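Local coordinates for protein CDC25-like phosphatase YCH1 (Saccharomyces cerevisiae, PDB 3FS5) that acts as a protein phosphatase of the Cdc25-like family, built on a single rhodanese domain, at residues S41-M44 with G45-K49; S126-Q129 with S130-D134. All coordinates share one frame; numbering follows the deposited sequence.

Contact 1 (S41-M44 with G45-K49); sequences SDYM and GGHIK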
ATOM      1  N   SER A  41     -11.060  10.544   3.713  1.00 20.57           N
ATOM      2  CA  SER A  41     -12.216  10.133   4.494  1.00 21.82           C
ATOM      3  C   SER A  41     -12.838   8.890   3.852  1.00 20.53           C
ATOM      4  O   SER A  41     -13.624   8.191   4.484  1.00 19.82           O
ATOM      5  CB  SER A  41     -13.236  11.279   4.606  1.00 22.58           C
ATOM      6  OG  SER A  41     -13.546  11.826   3.343  1.00 28.19           O
ATOM      7  N   ASP A  42     -12.476   8.599   2.601  1.00 19.82           N
ATOM      8  CA  ASP A  42     -13.015   7.404   1.957  1.00 17.60           C
ATOM      9  C   ASP A  42     -12.365   6.116   2.479  1.00 17.05           C
ATOM     10  O   ASP A  42     -12.564   5.030   1.940  1.00 18.54           O
ATOM     11  CB  ASP A  42     -12.937   7.502   0.420  1.00 17.97           C
ATOM     12  CG  ASP A  42     -11.605   8.026  -0.094  1.00 18.17           C
ATOM     13  OD1 ASP A  42     -10.870   8.712   0.640  1.00 17.90           O
ATOM     14  OD2 ASP A  42     -11.311   7.762  -1.279  1.00 21.44           O
ATOM     15  N   TYR A  43     -11.607   6.255   3.559  1.00 16.68           N
ATOM     16  CA  TYR A  43     -10.956   5.127   4.212  1.00 16.06           C
ATOM     17  C   TYR A  43     -12.054   4.357   4.945  1.00 18.94           C
ATOM     18  O   TYR A  43     -11.907   3.175   5.256  1.00 20.10           O
ATOM     19  CB  TYR A  43      -9.916   5.662   5.201  1.00 18.74           C
ATOM     20  CG  TYR A  43      -9.279   4.656   6.131  1.00 17.80           C
ATOM     21  CD1 TYR A  43      -9.689   4.552   7.464  1.00 17.88           C
ATOM     22  CD2 TYR A  43      -8.217   3.860   5.703  1.00 17.73           C
ATOM     23  CE1 TYR A  43      -9.052   3.686   8.347  1.00 18.98           C
ATOM     24  CE2 TYR A  43      -7.574   2.990   6.576  1.00 18.45           C
ATOM     25  CZ  TYR A  43      -7.992   2.908   7.894  1.00 20.63           C
ATOM     26  OH  TYR A  43      -7.339   2.063   8.761  1.00 19.44           O
ATOM     27  N   MET A  44     -13.163   5.048   5.196  1.00 20.33           N
ATOM     28  CA  MET A  44     -14.319   4.497   5.901  1.00 22.91           C
ATOM     29  C   MET A  44     -14.926   3.264   5.239  1.00 21.10           C
ATOM     30  O   MET A  44     -15.025   3.189   4.018  1.00 20.17           O
ATOM     31  CB  MET A  44     -15.405   5.580   6.026  1.00 26.00           C
ATOM     32  CG  MET A  44     -16.728   5.098   6.628  1.00 31.96           C
ATOM     33  SD  MET A  44     -18.050   6.355   6.574  1.00 37.17           S
ATOM     34  CE  MET A  44     -18.804   5.988   5.000  1.00 37.39           C
ATOM     35  N   GLY A  45     -15.340   2.302   6.059  1.00 21.02           N
ATOM     36  CA  GLY A  45     -15.971   1.106   5.535  1.00 20.55           C
ATOM     37  C   GLY A  45     -15.137  -0.154   5.466  1.00 19.86           C
ATOM     38  O   GLY A  45     -15.635  -1.193   5.035  1.00 19.03           O
ATOM     39  N   GLY A  46     -13.876  -0.074   5.881  1.00 19.25           N
ATOM     40  CA  GLY A  46     -13.015  -1.242   5.844  1.00 17.58           C
ATOM     41  C   GLY A  46     -11.637  -0.950   5.273  1.00 17.75           C
ATOM     42  O   GLY A  46     -11.470  -0.040   4.456  1.00 17.31           O
ATOM     43  N   HIS A  47     -10.648  -1.727   5.703  1.00 16.77           N
ATOM     44  CA  HIS A  47      -9.278  -1.556   5.232  1.00 18.08           C
ATOM     45  C   HIS A  47      -8.494  -2.855   5.357  1.00 18.75           C
ATOM     46  O   HIS A  47      -8.914  -3.783   6.048  1.00 18.35           O
ATOM     47  CB  HIS A  47      -8.585  -0.435   6.015  1.00 18.48           C
ATOM     48  CG  HIS A  47      -8.661  -0.599   7.502  1.00 21.11           C
ATOM     49  ND1 HIS A  47      -7.754  -1.351   8.218  1.00 23.07           N
ATOM     50  CD2 HIS A  47      -9.555  -0.129   8.403  1.00 20.42           C
ATOM     51  CE1 HIS A  47      -8.087  -1.338   9.497  1.00 21.29           C
ATOM     52  NE2 HIS A  47      -9.176  -0.604   9.637  1.00 22.56           N
ATOM     53  N   ILE A  48      -7.356  -2.920   4.680  1.00 17.27           N
ATOM     54  CA  ILE A  48      -6.532  -4.114   4.713  1.00 18.27           C
ATOM     55  C   ILE A  48      -5.844  -4.234   6.069  1.00 19.44           C
ATOM     56  O   ILE A  48      -5.287  -3.264   6.582  1.00 20.76           O
ATOM     57  CB  ILE A  48      -5.508  -4.079   3.564  1.00 18.72           C
ATOM     58  CG1 ILE A  48      -6.268  -4.047   2.228  1.00 17.26           C
ATOM     59  CG2 ILE A  48      -4.556  -5.280   3.650  1.00 18.53           C
ATOM     60  CD1 ILE A  48      -5.382  -3.975   0.994  1.00 17.79           C
ATOM     61  N   LYS A  49      -5.907  -5.428   6.649  1.00 20.06           N
ATOM     62  CA  LYS A  49      -5.322  -5.691   7.958  1.00 22.69           C
ATOM     63  C   LYS A  49      -3.830  -5.377   8.031  1.00 21.64           C
ATOM     64  O   LYS A  49      -3.061  -5.721   7.128  1.00 21.73           O
ATOM     65  CB  LYS A  49      -5.563  -7.156   8.345  1.00 25.70           C
ATOM     66  CG  LYS A  49      -5.144  -7.524   9.763  1.00 30.21           C
ATOM     67  CD  LYS A  49      -5.420  -9.002  10.035  1.00 35.63           C
ATOM     68  CE  LYS A  49      -4.973  -9.418  11.432  1.00 39.20           C
ATOM     69  NZ  LYS A  49      -5.690  -8.659  12.496  1.00 42.46           N
TER
HETATM   70  O   HOH W   1     -13.505   1.139   2.912  1.00 17.80           O
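Tyr-43 lays the hydroxyl end of its phenol over one face of the His-47 imidazole. The two planes are close to parallel, 9° apart, yet slid so far that the rings barely overlap, with centroids 4.9 Å from each other. What sits over the middle of the imidazole is therefore Tyr-43 OH, which lies 3.1 Å from His-47 CD2, while Tyr-43 CE2 packs 3.6 Å from His-47 CB. The phenol reaches along the turn because its CG stands anti to the backbone N (chi1 171°). On His-47 the imidazole is held between its own N and carbonyl carbon (chi1 53°), which brings it under the hydroxyl. With an alanine in place of His-47, the hydroxyl end of Tyr-43 is likely to lose the imidazole face it lies over and be less restrained, though His-53 would still stack on the phenol.

Between the two rings the chain makes a type II turn from Tyr-43 to Gly-46. Both glycines have positive phi, and a side chain on either would press against the preceding carbonyl oxygen. A water lies 2.8 Å from both Met-44 O and Gly-46 O, bridging the turn.

Gly-46 O also accepts a hydrogen bond from Arg-39 NH1. Asp-42 OD2 is hydrogen-bonded to the hydroxyl of the hydroxyethylthio adduct carried by Cys-90 in this crystal, where, as in rhodaneses and Cdc25 phosphatases, the catalytic cysteine probably lies. The arrangement is a type II beta turn with glycine at its third and fourth positions, leading into the short strand 47-48 of a rhodanese domain, near the probable active-site loop.

Contact 2 (S126-Q129 with S130-D134); sequences SRWQ and SVYGD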
ATOM      1  N   SER A 126     -11.773  -1.158  -3.299  1.00 19.04           N
ATOM      2  CA  SER A 126     -13.029  -1.578  -3.894  1.00 21.47           C
ATOM      3  C   SER A 126     -12.928  -2.977  -4.503  1.00 20.79           C
ATOM      4  O   SER A 126     -13.807  -3.812  -4.288  1.00 22.32           O
ATOM      5  CB  SER A 126     -13.470  -0.581  -4.964  1.00 23.64           C
ATOM      6  OG  SER A 126     -14.722  -0.957  -5.507  1.00 29.23           O
ATOM      7  N   ARG A 127     -11.866  -3.250  -5.257  1.00 21.75           N
ATOM      8  CA  ARG A 127     -11.737  -4.579  -5.842  1.00 22.37           C
ATOM      9  C   ARG A 127     -11.392  -5.566  -4.738  1.00 22.11           C
ATOM     10  O   ARG A 127     -11.885  -6.692  -4.722  1.00 19.86           O
ATOM     11  CB  ARG A 127     -10.659  -4.635  -6.928  1.00 24.17           C
ATOM     12  CG  ARG A 127     -10.972  -5.725  -7.948  1.00 32.58           C
ATOM     13  CD  ARG A 127      -9.790  -6.602  -8.329  1.00 36.72           C
ATOM     14  NE  ARG A 127      -8.851  -5.943  -9.230  1.00 42.11           N
ATOM     15  CZ  ARG A 127      -7.967  -6.591  -9.986  1.00 43.24           C
ATOM     16  NH1 ARG A 127      -7.143  -5.913 -10.775  1.00 42.79           N
ATOM     17  NH2 ARG A 127      -7.918  -7.918  -9.969  1.00 44.16           N
ATOM     18  N   TRP A 128     -10.542  -5.134  -3.810  1.00 20.00           N
ATOM     19  CA  TRP A 128     -10.148  -5.987  -2.698  1.00 21.02           C
ATOM     20  C   TRP A 128     -11.354  -6.540  -1.940  1.00 20.18           C
ATOM     21  O   TRP A 128     -11.477  -7.752  -1.763  1.00 18.42           O
ATOM     22  CB  TRP A 128      -9.246  -5.216  -1.729  1.00 19.70           C
ATOM     23  CG  TRP A 128      -8.846  -6.008  -0.516  1.00 19.57           C
ATOM     24  CD1 TRP A 128      -9.469  -6.025   0.697  1.00 18.81           C
ATOM     25  CD2 TRP A 128      -7.752  -6.929  -0.418  1.00 19.42           C
ATOM     26  NE1 TRP A 128      -8.834  -6.899   1.546  1.00 18.12           N
ATOM     27  CE2 TRP A 128      -7.776  -7.467   0.888  1.00 19.53           C
ATOM     28  CE3 TRP A 128      -6.754  -7.353  -1.308  1.00 20.45           C
ATOM     29  CZ2 TRP A 128      -6.838  -8.410   1.328  1.00 20.81           C
ATOM     30  CZ3 TRP A 128      -5.822  -8.293  -0.870  1.00 20.26           C
ATOM     31  CH2 TRP A 128      -5.873  -8.810   0.439  1.00 19.36           C
ATOM     32  N   GLN A 129     -12.249  -5.658  -1.498  1.00 19.17           N
ATOM     33  CA  GLN A 129     -13.413  -6.108  -0.740  1.00 20.43           C
ATOM     34  C   GLN A 129     -14.376  -7.002  -1.519  1.00 20.91           C
ATOM     35  O   GLN A 129     -15.054  -7.839  -0.929  1.00 20.59           O
ATOM     36  CB  GLN A 129     -14.173  -4.906  -0.141  1.00 21.07           C
ATOM     37  CG  GLN A 129     -14.901  -3.995  -1.126  1.00 21.00           C
ATOM     38  CD  GLN A 129     -16.226  -4.565  -1.615  1.00 23.85           C
ATOM     39  OE1 GLN A 129     -17.026  -5.082  -0.831  1.00 24.61           O
ATOM     40  NE2 GLN A 129     -16.468  -4.459  -2.916  1.00 23.39           N
ATOM     41  N   SER A 130     -14.432  -6.848  -2.837  1.00 22.53           N
ATOM     42  CA  SER A 130     -15.343  -7.668  -3.629  1.00 25.94           C
ATOM     43  C   SER A 130     -14.918  -9.132  -3.561  1.00 28.15           C
ATOM     44  O   SER A 130     -15.706 -10.028  -3.853  1.00 27.81           O
ATOM     45  CB  SER A 130     -15.363  -7.205  -5.090  1.00 26.92           C
ATOM     46  OG  SER A 130     -14.157  -7.544  -5.757  1.00 30.41           O
ATOM     47  N   VAL A 131     -13.675  -9.368  -3.158  1.00 28.14           N
ATOM     48  CA  VAL A 131     -13.150 -10.726  -3.069  1.00 28.65           C
ATOM     49  C   VAL A 131     -12.840 -11.169  -1.643  1.00 26.90           C
ATOM     50  O   VAL A 131     -13.166 -12.290  -1.257  1.00 28.03           O
ATOM     51  CB  VAL A 131     -11.848 -10.875  -3.900  1.00 30.25           C
ATOM     52  CG1 VAL A 131     -11.343 -12.307  -3.827  1.00 32.68           C
ATOM     53  CG2 VAL A 131     -12.100 -10.475  -5.339  1.00 33.11           C
ATOM     54  N   TYR A 132     -12.218 -10.290  -0.864  1.00 24.47           N
ATOM     55  CA  TYR A 132     -11.828 -10.620   0.506  1.00 24.11           C
ATOM     56  C   TYR A 132     -12.489  -9.776   1.591  1.00 23.43           C
ATOM     57  O   TYR A 132     -12.109  -9.857   2.762  1.00 21.84           O
ATOM     58  CB  TYR A 132     -10.308 -10.498   0.646  1.00 22.89           C
ATOM     59  CG  TYR A 132      -9.525 -11.294  -0.375  1.00 26.56           C
ATOM     60  CD1 TYR A 132      -8.752 -10.655  -1.342  1.00 24.82           C
ATOM     61  CD2 TYR A 132      -9.567 -12.691  -0.380  1.00 26.51           C
ATOM     62  CE1 TYR A 132      -8.037 -11.382  -2.290  1.00 25.64           C
ATOM     63  CE2 TYR A 132      -8.857 -13.431  -1.326  1.00 27.07           C
ATOM     64  CZ  TYR A 132      -8.094 -12.771  -2.277  1.00 27.88           C
ATOM     65  OH  TYR A 132      -7.390 -13.496  -3.214  1.00 30.11           O
ATOM     66  N   GLY A 133     -13.471  -8.970   1.204  1.00 24.80           N
ATOM     67  CA  GLY A 133     -14.153  -8.116   2.163  1.00 26.48           C
ATOM     68  C   GLY A 133     -14.597  -8.786   3.453  1.00 28.61           C
ATOM     69  O   GLY A 133     -14.362  -8.261   4.542  1.00 27.90           O
ATOM     70  N   ASP A 134     -15.229  -9.950   3.342  1.00 30.17           N
ATOM     71  CA  ASP A 134     -15.716 -10.650   4.526  1.00 32.93           C
ATOM     72  C   ASP A 134     -14.705 -11.609   5.155  1.00 32.65           C
ATOM     73  O   ASP A 134     -15.043 -12.361   6.068  1.00 32.26           O
ATOM     74  CB  ASP A 134     -17.011 -11.400   4.191  1.00 35.88           C
ATOM     75  CG  ASP A 134     -16.773 -12.628   3.343  1.00 40.31           C
ATOM     76  OD1 ASP A 134     -15.944 -12.564   2.409  1.00 44.00           O
ATOM     77  OD2 ASP A 134     -17.426 -13.660   3.606  1.00 44.09           O
TER
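Trp-128 and Tyr-132, one helical turn apart, meet edge to face: the edge of the phenol, led by Tyr-132 CD1, stands over the indole, 3.8 Å from Trp-128 CZ3. The planes are inclined at 50°. Tyr-132 CB adds a CH-pi contact over the five-membered ring, 4.2 Å from its centroid. With its CG anti to the backbone N (chi1 177°), the indole swings toward the next turn, and Tyr-132 comes down on it.

On another side of the helix, Gln-129 folds back, bent at chi2, until NE2 donates to Ser-126 O at 3.1 Å in the carbonyl plane. Its OE1 is taken by Tyr-142 OH, which fixes the amide's rotation. Ser-130 holds OG between its own N and carbonyl carbon (chi1 72°), which points it at Arg-127 O, 2.6 Å away, a common use of serine in a helix.

Trp-128 O accepts from both Val-131 N and Tyr-132 N, the latter almost straight at 2.8 Å. Gly-133 closes onto Gln-129 O, where a side chain would collide. Thr-139 OG1 holds both Trp-128 NE1 and Tyr-132 O. Side-chain donors thus supplement the backbone at Ser-126 O and Arg-127 O, whose bonds from Ser-130 N are weak, while the buried indole packs on helix 14-23.

Contact 1 is the type II turn before strand 47-48, with buried glycines and an exposed Met-44; contact 2 is the C-terminal part of helix 124-132 and the residues after it, with Trp-128 and Gly-133 buried but Arg-127, Ser-130 and Val-131 exposed. They touch where Ile-48 CG1 packs 3.9 Å from Trp-128 NE1, and both residues also lean on Leu-17 and Met-21 of helix 14-23, a shared apolar layer. Strand 47-48 pairs with 139-140, whose Thr-139 bonds to contact 2. Some carbonyls of the turn are met by water and by the side chains of Arg-39 and Trp-147, whereas the helix satisfies several within itself. Each has an aromatic pair, nearly parallel in one and inclined in the other.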